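Local structure of FrpC operon protein (Neisseria meningitidis, 5EDF) at residues S111-M114 with G115-L118; Y79-Q82 with N83-H86; E207-G210 with Y211-V215; E216-V219 with Q220-N224; V29-Y32 with G33-A36. The protein is an iron-regulated protein that binds the RTX protein FrpC, with a novel fold and a putative part in adhesion. All coordinates share one frame; numbering follows the deposited sequence.

Interaction 1 (S111-M114 with G115-L118); sequences STTM and GERL
Met114 and Arg117 meet at the first turn of helix 114-120, and Met114 also reaches Leu118. The tight part is the backbone. Arg117 N donates to Thr113 O (3.2 Å), and Leu118 N donates to Met114 O (2.9 Å, N-H...O angle 165°). Met114 is a selenomethionine. Its CG lies anti to the backbone N (chi1 180°) and the chain then bends, which brings SE to 3.9 Å from Arg117 CD and CE to 3.8 Å from Arg117 NH1. SE also lies 4.4 Å from Leu118 CG. These are ordinary van der Waals contacts, with Arg117 on the exposed side. Ser111 and Met114 belong to a pocket that holds an azide ion, probably from the crystallisation liquor.

The Thr113 side is looser and solvent-exposed. Thr113 stands at the N-cap position, but its side chain makes no capping bond. Its methyl CG2 instead lies 3.5 Å from Glu116 OE2, a van der Waals contact with the carboxylate oxygen. Thr113 is held from the loop side. Ser111 OG accepts from Thr113 N in an ST turn, and Thr113 OG1 donates to the same oxygen. A type I beta turn from Ser111 to Met114 leads the chain into the helix.

Arg117 NE bonds to Tyr121 OH further along. On the inner side the helix rests on strand 150-155, with Met114 on Ile154 and Leu118 on Tyr152 and Ile154.

Interaction 2 (Y79-Q82 with N83-H86); sequences YNQQ and NKAH
Asn80 and Asn83 lay their amides on one another. The planes are 17° apart and stacked, while the side chains as a whole cross at about a right angle. Each carboxamide oxygen takes a backbone N-H of the other residue. Asn83 N reaches Asn80 OD1 at 2.9 Å, close to the line of that C=O bond. Asn80 N reaches Asn83 OD1 at 3.0 Å, tilted 35° from the carbonyl plane. Both side chains have CG between the backbone N and the carbonyl carbon (chi1 near 65°), which folds each amide back over the main chain. The reciprocal pair fastens the turn between strand 73-77 and helix 84-93. Gln82 N also approaches Asn80 OD1 in a weak bond (2.9 Å), an Asx-turn-like arrangement leading into the helix. Asn83 ND2 is taken up by Pro78 O and Glu77 OE1.

Lys84 crosses the Tyr79 ring obliquely. Its CA sits over one face, off toward the rim, and its CB lies 3.5 Å from Tyr79 CZ. Gln81 runs beside Lys84, pointing the same way, with OE1 3.5 Å from Lys84 CD. A water joins Gln81 OE1 to Lys84 NZ. Glu10 OE2 gathers the polar ends: a salt bridge from Lys84 NZ and hydrogen bonds with Tyr79 OH and Gln81 NE2.

Interaction 3 (E207-G210 with Y211-V215); sequences ELVG and YHQQV
With CG1 anti to the backbone N (chi1 173°), Val209 is turned to Gln213, whose CG lies beside its own N (chi1 -70°) and whose chain runs extended from there. The two side chains cross obliquely. Val209 CG1 lies over one face of the Gln213 amide, 3.7 Å from Gln213 NE2. The stem of Gln213 passes close to the main chain, with CG 3.3 Å from Val209 O.

Gln214 is extended in the same way over the next carbonyl, and its CG lies 3.3 Å from Gly210 O. Gln214 NE2 bonds to Trp74 O.

The backbone is regular alpha-helix, about two and a half turns of helix 205-224. Gln213 N to Val209 O is the shortest of the four bonds across the contact, at 2.8 Å. Tyr211 N bonds to Glu207 O, His212 N to Leu208 O and Gln214 N to Gly210 O.

Tyr211 and His212 lead away from this part of the helix. Tyr211 OH bonds to Asp99 OD2 and His212 ND1 to Tyr193 OH, and Leu208 packs on strands 161-167 and 178-186. The chemistry is thus divided. Main-chain bonds hold this part of the helix, and the polar side chains tie it to the surrounding strands and loops.

Interaction 4 (E216-V219 with Q220-N224); sequences EQLV and QSFVN
Leu218 and Phe222 come together near the C-terminal end of the alpha-helix 205-224, where the bonding shifts to the 3-10 type. The earlier bonds run four residues back. Gln220 N donates to Glu216 O at 3.0 Å (N-H...O angle 162°), and Ser221 N donates to Gln217 O at 2.9 Å. Phe222 N then turns to Val219 O, three residues back, at 3.0 Å, from above the carbonyl plane. Its bond to Leu218 O is weak.

Leu218 O draws several donors. The hydroxyl Ser221 OG donates to it at 2.7 Å, in the carbonyl plane and on a lone pair. Ser221 OG sits between its backbone N and carbonyl carbon (chi1 80°), which turns it back onto that oxygen. Ser221 N adds a weak bond. Further on, Gln220 O accepts from both Val223 N and Asn224 N.

Two polar side chains find partners beyond the helix. Glu216 OE2 forms a salt bridge with Lys155, and Gln220 NE2 bonds to Asn187 OD1. The stem of Gln220 still passes the main chain, with CG 3.2 Å from Glu216 O.

The apolar side faces the sheets. Leu218 packs on Ile63 and Val65 of strand 61-70, and Val219 on Ile186. Leu218 CG lies 3.6 Å from Phe222 CZ. The Phe222 ring also has Leu218 O over the centre of one face, 3.4 Å above its plane.

Interaction 5 (V29-Y32 with G33-A36); sequences VIPY and GYLA
Pro31 and Tyr34 close the turn where strand 26-31 ends and the chain passes into a short 3-10 segment. Residues 29-31 are extended. From Tyr32 the chain coils, with phi/psi of -69°/-20° there and similar values at Gly33. Two bonds follow, each joining an N to the O three residues back. Tyr34 N donates to Pro31 O at 3.1 Å and is nearly straight. Leu35 N donates to Tyr32 O at 3.0 Å from above the carbonyl plane.

The side chains fold over this coil. Tyr34 has CG beside its backbone N (chi1 -69°), and this sends the ring back along Pro31. Pro31 O lies at the ring edge, near its plane, 3.4 Å from Tyr34 CD2. The proline ring crosses obliquely, with CB 3.9 Å from the same Tyr34 CD2. Ile30 reaches in with one methyl. Its CG2 lies 3.9 Å from Tyr34 CB and 4.1 Å from Leu35 CD2. The Ile30 and Leu35 side chains cross at about a right angle.

Tyr32 turns to the N-terminal region. Its hydroxyl bonds to Pro9 O, and its ring meets His17 edge-to-face. Ile30 and Leu35 also pack on Ile63 of strand 61-70.

The polar work here is done by the main chain. The side chains that meet across the contact are buried and do so through carbon atoms. Pro31 O serves both ways, accepting a hydrogen bond from Tyr34 N while lying against the edge of the Tyr34 ring.

How the interactions relate
Interactions 3 and 4 are successive parts of helix 205-224. Interaction 5 is the most buried and touches interaction 4: Phe222 O lies 2.9 Å from Val29 N, a probable hydrogen bond, and Phe222 and Leu218 pack on Ile30, Pro31 and Tyr34. Interaction 2 meets interaction 5 through Tyr79 N and Gly33 O. Interaction 1 stands apart, its centre about 40 Å from that of interaction 2. Interactions 1 and 2 are partly exposed at helix starts, but one uses a serine hydroxyl and the other paired asparagine amides. Interaction 3 rests on regular backbone bonds, interaction 4 mixes irregular ones with Leu218-Phe222 packing, and interaction 5 combines two backbone bonds with apolar side-chain packing.

Interaction 1 (S111-M114 with G115-L118)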
loop_
_atom_site.group_PDB
_atom_site.type_symbol
_atom_site.label_atom_id
_atom_site.label_comp_id
_atom_site.label_asym_id
_atom_site.label_seq_id
_atom_site.Cartn_x
_atom_site.Cartn_y
_atom_site.Cartn_z
ATOM N N SER A 111 5.890 14.475 -9.371
ATOM C CA SER A 111 6.207 15.259 -10.562
ATOM C C SER A 111 5.265 14.979 -11.724
ATOM O O SER A 111 5.124 13.819 -12.131
ATOM C CB SER A 111 7.620 14.916 -11.005
ATOM O OG SER A 111 8.006 15.780 -12.055
ATOM N N THR A 112 4.655 16.020 -12.290
ATOM C CA THR A 112 3.825 15.849 -13.488
ATOM C C THR A 112 4.670 15.588 -14.739
ATOM O O THR A 112 4.130 15.269 -15.796
ATOM C CB THR A 112 2.946 17.092 -13.755
ATOM O OG1 THR A 112 3.770 18.268 -13.776
ATOM C CG2 THR A 112 1.879 17.231 -12.691
ATOM N N THR A 113 5.997 15.699 -14.612
ATOM C CA THR A 113 6.908 15.429 -15.727
ATOM C C THR A 113 7.899 14.291 -15.435
ATOM O O THR A 113 8.964 14.224 -16.003
ATOM C CB THR A 113 7.674 16.688 -16.113
ATOM O OG1 THR A 113 8.456 17.123 -14.999
ATOM C CG2 THR A 113 6.686 17.792 -16.542
HETATM N N MSE A 114 7.530 13.380 -14.549
HETATM C CA MSE A 114 8.392 12.245 -14.277
HETATM C C MSE A 114 8.750 11.428 -15.521
HETATM O O MSE A 114 9.874 10.996 -15.711
HETATM C CB MSE A 114 7.786 11.325 -13.235
HETATM C CG MSE A 114 8.668 10.144 -12.955
HETATM SE SE MSE A 114 10.487 10.544 -12.383
HETATM C CE MSE A 114 10.130 10.222 -10.515
ATOM N N GLY A 115 7.781 11.181 -16.381
ATOM C CA GLY A 115 8.077 10.394 -17.560
ATOM C C GLY A 115 9.094 11.028 -18.484
ATOM O O GLY A 115 9.971 10.353 -19.020
ATOM N N GLU A 116 9.005 12.344 -18.649
ATOM C CA GLU A 116 10.002 13.108 -19.421
ATOM C C GLU A 116 11.387 12.926 -18.826
ATOM O O GLU A 116 12.370 12.756 -19.547
ATOM C CB GLU A 116 9.624 14.594 -19.441
ATOM C CG GLU A 116 8.361 14.882 -20.232
ATOM C CD GLU A 116 7.772 16.248 -19.959
ATOM O OE1 GLU A 116 8.531 17.247 -19.985
ATOM O OE2 GLU A 116 6.541 16.317 -19.733
ATOM N N ARG A 117 11.466 12.954 -17.496
ATOM C CA ARG A 117 12.736 12.803 -16.815
ATOM C C ARG A 117 13.268 11.407 -17.113
ATOM O O ARG A 117 14.442 11.216 -17.453
ATOM C CB ARG A 117 12.572 13.014 -15.314
ATOM C CG ARG A 117 13.820 12.801 -14.442
ATOM C CD ARG A 117 13.466 12.954 -12.937
ATOM N NE ARG A 117 14.517 12.452 -12.039
ATOM C CZ ARG A 117 14.367 12.198 -10.735
ATOM N NH1 ARG A 117 13.197 12.392 -10.127
ATOM N NH2 ARG A 117 15.396 11.732 -10.028
ATOM N N LEU A 118 12.413 10.404 -16.990
ATOM C CA LEU A 118 12.830 9.031 -17.272
ATOM C C LEU A 118 13.398 8.910 -18.684
ATOM O O LEU A 118 14.427 8.277 -18.865
ATOM C CB LEU A 118 11.666 8.060 -17.106
ATOM C CG LEU A 118 11.175 7.800 -15.707
ATOM C CD1 LEU A 118 9.970 6.880 -15.677
ATOM C CD2 LEU A 118 12.296 7.208 -14.830
#

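Interaction 2 (Y79-Q82 with N83-H86)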
loop_
_atom_site.group_PDB
_atom_site.type_symbol
_atom_site.label_atom_id
_atom_site.label_comp_id
_atom_site.label_asym_id
_atom_site.label_seq_id
_atom_site.Cartn_x
_atom_site.Cartn_y
_atom_site.Cartn_z
ATOM N N TYR A 79 -8.014 -7.637 9.009
ATOM C CA TYR A 79 -7.970 -8.791 9.894
ATOM C C TYR A 79 -9.337 -9.432 10.013
ATOM O O TYR A 79 -10.347 -8.745 10.309
ATOM C CB TYR A 79 -7.465 -8.336 11.268
ATOM C CG TYR A 79 -7.305 -9.380 12.349
ATOM C CD1 TYR A 79 -6.044 -9.775 12.771
ATOM C CD2 TYR A 79 -8.414 -9.947 12.976
ATOM C CE1 TYR A 79 -5.882 -10.694 13.790
ATOM C CE2 TYR A 79 -8.263 -10.871 14.018
ATOM C CZ TYR A 79 -6.995 -11.246 14.419
ATOM O OH TYR A 79 -6.776 -12.172 15.454
ATOM N N ASN A 80 -9.384 -10.746 9.824
ATOM C CA ASN A 80 -10.619 -11.500 10.016
ATOM C C ASN A 80 -10.293 -12.906 10.493
ATOM O O ASN A 80 -9.114 -13.293 10.569
ATOM C CB ASN A 80 -11.512 -11.460 8.748
ATOM C CG ASN A 80 -10.895 -12.152 7.557
ATOM O OD1 ASN A 80 -10.283 -13.208 7.696
ATOM N ND2 ASN A 80 -11.098 -11.592 6.385
ATOM N N GLN A 81 -11.312 -13.702 10.826
ATOM C CA GLN A 81 -11.035 -15.017 11.393
ATOM C C GLN A 81 -10.416 -15.995 10.414
ATOM O O GLN A 81 -9.800 -16.967 10.854
ATOM C CB GLN A 81 -12.267 -15.577 12.089
ATOM C CG GLN A 81 -12.598 -14.858 13.374
ATOM C CD GLN A 81 -11.479 -14.891 14.422
ATOM O OE1 GLN A 81 -11.146 -15.999 14.949
ATOM N NE2 GLN A 81 -10.908 -13.697 14.750
ATOM N N GLN A 82 -10.590 -15.763 9.121
ATOM C CA GLN A 82 -9.998 -16.654 8.106
ATOM C C GLN A 82 -8.522 -16.360 7.902
ATOM O O GLN A 82 -7.734 -17.287 7.723
ATOM C CB GLN A 82 -10.764 -16.536 6.786
ATOM C CG GLN A 82 -12.184 -17.079 6.804
ATOM C CD GLN A 82 -13.179 -16.204 7.566
ATOM O OE1 GLN A 82 -13.262 -14.988 7.346
ATOM N NE2 GLN A 82 -13.949 -16.829 8.461
ATOM N N ASN A 83 -8.105 -15.102 7.964
ATOM C CA ASN A 83 -6.732 -14.733 7.674
ATOM C C ASN A 83 -5.907 -14.385 8.920
ATOM O O ASN A 83 -4.714 -14.010 8.792
ATOM C CB ASN A 83 -6.695 -13.567 6.663
ATOM C CG ASN A 83 -7.227 -12.260 7.262
ATOM O OD1 ASN A 83 -7.106 -12.043 8.467
ATOM N ND2 ASN A 83 -7.754 -11.356 6.413
ATOM N N LYS A 84 -6.489 -14.491 10.110
ATOM C CA LYS A 84 -5.812 -13.990 11.306
ATOM C C LYS A 84 -4.388 -14.536 11.525
ATOM O O LYS A 84 -3.543 -13.816 12.049
ATOM C CB LYS A 84 -6.646 -14.208 12.569
ATOM C CG LYS A 84 -6.970 -15.633 12.910
ATOM C CD LYS A 84 -7.681 -15.763 14.295
ATOM C CE LYS A 84 -6.738 -15.515 15.511
ATOM N NZ LYS A 84 -7.400 -15.734 16.888
ATOM N N ALA A 85 -4.137 -15.809 11.207
ATOM C CA ALA A 85 -2.808 -16.354 11.444
ATOM C C ALA A 85 -1.730 -15.608 10.675
ATOM O O ALA A 85 -0.593 -15.509 11.144
ATOM C CB ALA A 85 -2.769 -17.831 11.114
ATOM N N HIS A 86 -2.101 -15.043 9.525
ATOM C CA HIS A 86 -1.163 -14.238 8.746
ATOM C C HIS A 86 -0.819 -12.947 9.474
ATOM O O HIS A 86 0.347 -12.506 9.489
ATOM C CB HIS A 86 -1.694 -13.977 7.352
ATOM C CG HIS A 86 -1.860 -15.227 6.554
ATOM N ND1 HIS A 86 -0.800 -15.835 5.910
ATOM C CD2 HIS A 86 -2.937 -16.024 6.338
ATOM C CE1 HIS A 86 -1.225 -16.945 5.327
ATOM N NE2 HIS A 86 -2.517 -17.082 5.567
HETATM O O HOH W 1 -10.281 -16.192 17.930
HETATM O O HOH W 2 -5.651 -17.740 9.711
#

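Interaction 3 (E207-G210 with Y211-V215)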
loop_
_atom_site.group_PDB
_atom_site.type_symbol
_atom_site.label_atom_id
_atom_site.label_comp_id
_atom_site.label_asym_id
_atom_site.label_seq_id
_atom_site.Cartn_x
_atom_site.Cartn_y
_atom_site.Cartn_z
ATOM N N GLU A 207 -1.527 -6.955 -12.331
ATOM C CA GLU A 207 -1.445 -7.227 -10.889
ATOM C C GLU A 207 -1.138 -5.961 -10.100
ATOM O O GLU A 207 -1.772 -5.696 -9.084
ATOM C CB GLU A 207 -0.369 -8.265 -10.598
ATOM C CG GLU A 207 -0.754 -9.666 -11.059
ATOM C CD GLU A 207 0.370 -10.662 -10.881
ATOM O OE1 GLU A 207 1.397 -10.553 -11.605
ATOM O OE2 GLU A 207 0.208 -11.608 -10.068
ATOM N N LEU A 208 -0.196 -5.167 -10.592
ATOM C CA LEU A 208 0.246 -3.961 -9.880
ATOM C C LEU A 208 -0.800 -2.841 -9.901
ATOM O O LEU A 208 -1.150 -2.286 -8.866
ATOM C CB LEU A 208 1.577 -3.494 -10.468
ATOM C CG LEU A 208 2.749 -4.456 -10.357
ATOM C CD1 LEU A 208 3.918 -4.049 -11.271
ATOM C CD2 LEU A 208 3.212 -4.472 -8.918
ATOM N N VAL A 209 -1.324 -2.520 -11.090
ATOM C CA VAL A 209 -2.418 -1.544 -11.195
ATOM C C VAL A 209 -3.658 -2.017 -10.461
ATOM O O VAL A 209 -4.324 -1.225 -9.780
ATOM C CB VAL A 209 -2.734 -1.174 -12.687
ATOM C CG1 VAL A 209 -3.987 -0.297 -12.767
ATOM C CG2 VAL A 209 -1.551 -0.422 -13.275
ATOM N N GLY A 210 -3.981 -3.302 -10.543
ATOM C CA GLY A 210 -5.126 -3.832 -9.824
ATOM C C GLY A 210 -5.029 -3.565 -8.336
ATOM O O GLY A 210 -6.015 -3.190 -7.697
ATOM N N TYR A 211 -3.858 -3.802 -7.773
ATOM C CA TYR A 211 -3.638 -3.557 -6.340
ATOM C C TYR A 211 -3.884 -2.086 -6.062
ATOM O O TYR A 211 -4.608 -1.755 -5.098
ATOM C CB TYR A 211 -2.221 -4.017 -5.977
ATOM C CG TYR A 211 -1.899 -4.053 -4.486
ATOM C CD1 TYR A 211 -1.559 -5.228 -3.871
ATOM C CD2 TYR A 211 -1.931 -2.890 -3.722
ATOM C CE1 TYR A 211 -1.243 -5.269 -2.522
ATOM C CE2 TYR A 211 -1.634 -2.929 -2.380
ATOM C CZ TYR A 211 -1.294 -4.118 -1.769
ATOM O OH TYR A 211 -1.008 -4.073 -0.402
ATOM N N HIS A 212 -3.289 -1.209 -6.855
ATOM C CA HIS A 212 -3.454 0.205 -6.590
ATOM C C HIS A 212 -4.886 0.670 -6.720
ATOM O O HIS A 212 -5.337 1.484 -5.912
ATOM C CB HIS A 212 -2.521 1.070 -7.431
ATOM C CG HIS A 212 -2.537 2.474 -6.976
ATOM N ND1 HIS A 212 -2.186 2.817 -5.681
ATOM C CD2 HIS A 212 -2.919 3.616 -7.583
ATOM C CE1 HIS A 212 -2.387 4.104 -5.512
ATOM N NE2 HIS A 212 -2.817 4.623 -6.657
ATOM N N GLN A 213 -5.629 0.129 -7.682
ATOM C CA GLN A 213 -7.033 0.476 -7.806
ATOM C C GLN A 213 -7.785 0.084 -6.535
ATOM O O GLN A 213 -8.683 0.803 -6.082
ATOM C CB GLN A 213 -7.656 -0.207 -9.038
ATOM C CG GLN A 213 -7.167 0.358 -10.339
ATOM C CD GLN A 213 -7.601 -0.447 -11.566
ATOM O OE1 GLN A 213 -7.862 -1.642 -11.489
ATOM N NE2 GLN A 213 -7.613 0.204 -12.701
ATOM N N GLN A 214 -7.447 -1.069 -5.954
ATOM C CA GLN A 214 -8.064 -1.480 -4.702
ATOM C C GLN A 214 -7.707 -0.526 -3.556
ATOM O O GLN A 214 -8.546 -0.186 -2.758
ATOM C CB GLN A 214 -7.683 -2.919 -4.366
ATOM C CG GLN A 214 -8.261 -3.917 -5.385
ATOM C CD GLN A 214 -7.573 -5.255 -5.309
ATOM O OE1 GLN A 214 -7.082 -5.648 -4.253
ATOM N NE2 GLN A 214 -7.515 -5.959 -6.426
ATOM N N VAL A 215 -6.461 -0.050 -3.524
ATOM C CA VAL A 215 -6.020 0.900 -2.502
ATOM C C VAL A 215 -6.780 2.217 -2.662
ATOM O O VAL A 215 -7.229 2.787 -1.671
ATOM C CB VAL A 215 -4.514 1.124 -2.549
ATOM C CG1 VAL A 215 -4.126 2.248 -1.612
ATOM C CG2 VAL A 215 -3.796 -0.147 -2.186
#

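Interaction 4 (E216-V219 with Q220-N224)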
loop_
_atom_site.group_PDB
_atom_site.type_symbol
_atom_site.label_atom_id
_atom_site.label_comp_id
_atom_site.label_asym_id
_atom_site.label_seq_id
_atom_site.Cartn_x
_atom_site.Cartn_y
_atom_site.Cartn_z
ATOM N N GLU A 216 -6.949 2.700 -3.887
ATOM C CA GLU A 216 -7.661 3.956 -4.129
ATOM C C GLU A 216 -9.102 3.829 -3.632
ATOM O O GLU A 216 -9.602 4.708 -2.951
ATOM C CB GLU A 216 -7.678 4.268 -5.623
ATOM C CG GLU A 216 -6.355 4.592 -6.206
ATOM C CD GLU A 216 -6.431 4.929 -7.673
ATOM O OE1 GLU A 216 -6.692 4.031 -8.517
ATOM O OE2 GLU A 216 -6.200 6.115 -7.967
ATOM N N GLN A 217 -9.764 2.727 -3.952
ATOM C CA GLN A 217 -11.135 2.505 -3.506
ATOM C C GLN A 217 -11.202 2.453 -1.970
ATOM O O GLN A 217 -12.115 3.034 -1.342
ATOM C CB GLN A 217 -11.697 1.237 -4.156
ATOM C CG GLN A 217 -13.129 0.879 -3.800
ATOM C CD GLN A 217 -13.499 -0.496 -4.352
ATOM O OE1 GLN A 217 -12.924 -1.523 -3.954
ATOM N NE2 GLN A 217 -14.431 -0.516 -5.292
ATOM N N LEU A 218 -10.226 1.778 -1.374
ATOM C CA LEU A 218 -10.178 1.614 0.079
ATOM C C LEU A 218 -10.027 2.970 0.786
ATOM O O LEU A 218 -10.776 3.324 1.695
ATOM C CB LEU A 218 -9.049 0.642 0.443
ATOM C CG LEU A 218 -8.870 0.321 1.914
ATOM C CD1 LEU A 218 -10.147 -0.291 2.508
ATOM C CD2 LEU A 218 -7.684 -0.607 2.062
ATOM N N VAL A 219 -9.056 3.755 0.356
ATOM C CA VAL A 219 -8.792 5.060 0.999
ATOM C C VAL A 219 -10.018 5.956 0.795
ATOM O O VAL A 219 -10.464 6.631 1.716
ATOM C CB VAL A 219 -7.491 5.679 0.442
ATOM C CG1 VAL A 219 -7.356 7.160 0.848
ATOM C CG2 VAL A 219 -6.279 4.836 0.868
ATOM N N GLN A 220 -10.609 5.927 -0.398
ATOM C CA GLN A 220 -11.804 6.739 -0.636
ATOM C C GLN A 220 -12.971 6.315 0.258
ATOM O O GLN A 220 -13.762 7.158 0.663
ATOM C CB GLN A 220 -12.212 6.710 -2.101
ATOM C CG GLN A 220 -11.217 7.476 -2.991
ATOM C CD GLN A 220 -11.448 7.301 -4.461
ATOM O OE1 GLN A 220 -11.796 6.213 -4.927
ATOM N NE2 GLN A 220 -11.227 8.373 -5.217
ATOM N N SER A 221 -13.043 5.024 0.597
ATOM C CA SER A 221 -14.125 4.512 1.467
ATOM C C SER A 221 -14.009 5.083 2.897
ATOM O O SER A 221 -15.000 5.156 3.594
ATOM C CB SER A 221 -14.156 2.972 1.514
ATOM O OG SER A 221 -13.194 2.441 2.397
ATOM N N PHE A 222 -12.806 5.488 3.294
ATOM C CA PHE A 222 -12.583 6.027 4.613
ATOM C C PHE A 222 -13.053 7.473 4.758
ATOM O O PHE A 222 -13.224 7.984 5.846
ATOM C CB PHE A 222 -11.099 5.984 4.984
ATOM C CG PHE A 222 -10.447 4.599 4.995
ATOM C CD1 PHE A 222 -11.144 3.429 5.085
ATOM C CD2 PHE A 222 -9.062 4.539 4.926
ATOM C CE1 PHE A 222 -10.506 2.198 5.109
ATOM C CE2 PHE A 222 -8.411 3.336 4.957
ATOM C CZ PHE A 222 -9.127 2.158 5.016
ATOM N N VAL A 223 -13.238 8.167 3.643
ATOM C CA VAL A 223 -13.634 9.568 3.685
ATOM C C VAL A 223 -15.023 9.761 3.100
ATOM O O VAL A 223 -15.571 10.866 3.126
ATOM C CB VAL A 223 -12.632 10.460 2.961
ATOM C CG1 VAL A 223 -11.354 10.520 3.760
ATOM C CG2 VAL A 223 -12.357 9.955 1.560
ATOM N N ASN A 224 -15.575 8.683 2.565
ATOM C CA ASN A 224 -17.024 8.476 2.518
ATOM C C ASN A 224 -17.574 8.200 3.932
ATOM O O ASN A 224 -18.744 8.471 4.211
ATOM C CB ASN A 224 -17.370 7.298 1.594
ATOM C CG ASN A 224 -16.924 7.523 0.161
ATOM O OD1 ASN A 224 -16.683 8.658 -0.260
ATOM N ND2 ASN A 224 -16.808 6.434 -0.599
#

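Interaction 5 (V29-Y32 with G33-A36)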
loop_
_atom_site.group_PDB
_atom_site.type_symbol
_atom_site.label_atom_id
_atom_site.label_comp_id
_atom_site.label_asym_id
_atom_site.label_seq_id
_atom_site.Cartn_x
_atom_site.Cartn_y
_atom_site.Cartn_z
ATOM N N VAL A 29 -12.563 7.747 8.707
ATOM C CA VAL A 29 -13.237 6.754 9.556
ATOM C C VAL A 29 -12.872 5.374 9.004
ATOM O O VAL A 29 -13.210 5.072 7.866
ATOM C CB VAL A 29 -14.764 6.950 9.597
ATOM C CG1 VAL A 29 -15.418 5.845 10.415
ATOM C CG2 VAL A 29 -15.076 8.309 10.192
ATOM N N ILE A 30 -12.124 4.576 9.776
ATOM C CA ILE A 30 -11.480 3.364 9.272
ATOM C C ILE A 30 -12.039 2.146 9.971
ATOM O O ILE A 30 -11.980 2.074 11.199
ATOM C CB ILE A 30 -9.962 3.440 9.488
ATOM C CG1 ILE A 30 -9.416 4.692 8.795
ATOM C CG2 ILE A 30 -9.260 2.160 8.945
ATOM C CD1 ILE A 30 -7.901 4.804 8.776
ATOM N N PRO A 31 -12.551 1.156 9.217
ATOM C CA PRO A 31 -12.919 -0.108 9.881
ATOM C C PRO A 31 -11.737 -0.694 10.638
ATOM O O PRO A 31 -10.616 -0.725 10.111
ATOM C CB PRO A 31 -13.373 -1.004 8.735
ATOM C CG PRO A 31 -13.795 -0.032 7.649
ATOM C CD PRO A 31 -12.819 1.113 7.779
ATOM N N TYR A 32 -11.940 -1.096 11.880
ATOM C CA TYR A 32 -10.832 -1.306 12.779
ATOM C C TYR A 32 -9.959 -2.478 12.426
ATOM O O TYR A 32 -8.792 -2.529 12.854
ATOM C CB TYR A 32 -11.308 -1.346 14.238
ATOM C CG TYR A 32 -11.869 -2.635 14.759
ATOM C CD1 TYR A 32 -12.838 -3.376 14.087
ATOM C CD2 TYR A 32 -11.480 -3.096 16.009
ATOM C CE1 TYR A 32 -13.365 -4.544 14.628
ATOM C CE2 TYR A 32 -12.007 -4.223 16.541
ATOM C CZ TYR A 32 -12.957 -4.959 15.874
ATOM O OH TYR A 32 -13.517 -6.090 16.425
ATOM N N GLY A 33 -10.453 -3.421 11.629
ATOM C CA GLY A 33 -9.646 -4.517 11.166
ATOM C C GLY A 33 -8.493 -4.164 10.259
ATOM O O GLY A 33 -7.614 -4.984 10.044
ATOM N N TYR A 34 -8.457 -2.921 9.765
ATOM C CA TYR A 34 -7.312 -2.427 8.995
ATOM C C TYR A 34 -6.215 -1.850 9.873
ATOM O O TYR A 34 -5.240 -1.345 9.357
ATOM C CB TYR A 34 -7.797 -1.341 8.020
ATOM C CG TYR A 34 -8.664 -1.886 6.911
ATOM C CD1 TYR A 34 -8.135 -2.674 5.885
ATOM C CD2 TYR A 34 -10.027 -1.648 6.895
ATOM C CE1 TYR A 34 -8.951 -3.182 4.877
ATOM C CE2 TYR A 34 -10.814 -2.135 5.883
ATOM C CZ TYR A 34 -10.279 -2.899 4.876
ATOM O OH TYR A 34 -11.086 -3.419 3.870
ATOM N N LEU A 35 -6.378 -1.940 11.192
ATOM C CA LEU A 35 -5.479 -1.303 12.167
ATOM C C LEU A 35 -4.721 -2.291 13.043
ATOM O O LEU A 35 -4.520 -2.043 14.242
ATOM C CB LEU A 35 -6.253 -0.292 13.022
ATOM C CG LEU A 35 -7.002 0.804 12.236
ATOM C CD1 LEU A 35 -7.976 1.531 13.169
ATOM C CD2 LEU A 35 -6.051 1.752 11.532
ATOM N N ALA A 36 -4.247 -3.376 12.452
ATOM C CA ALA A 36 -3.603 -4.433 13.214
ATOM C C ALA A 36 -2.388 -3.979 14.023
ATOM O O ALA A 36 -2.059 -4.586 15.067
ATOM C CB ALA A 36 -3.234 -5.631 12.312
#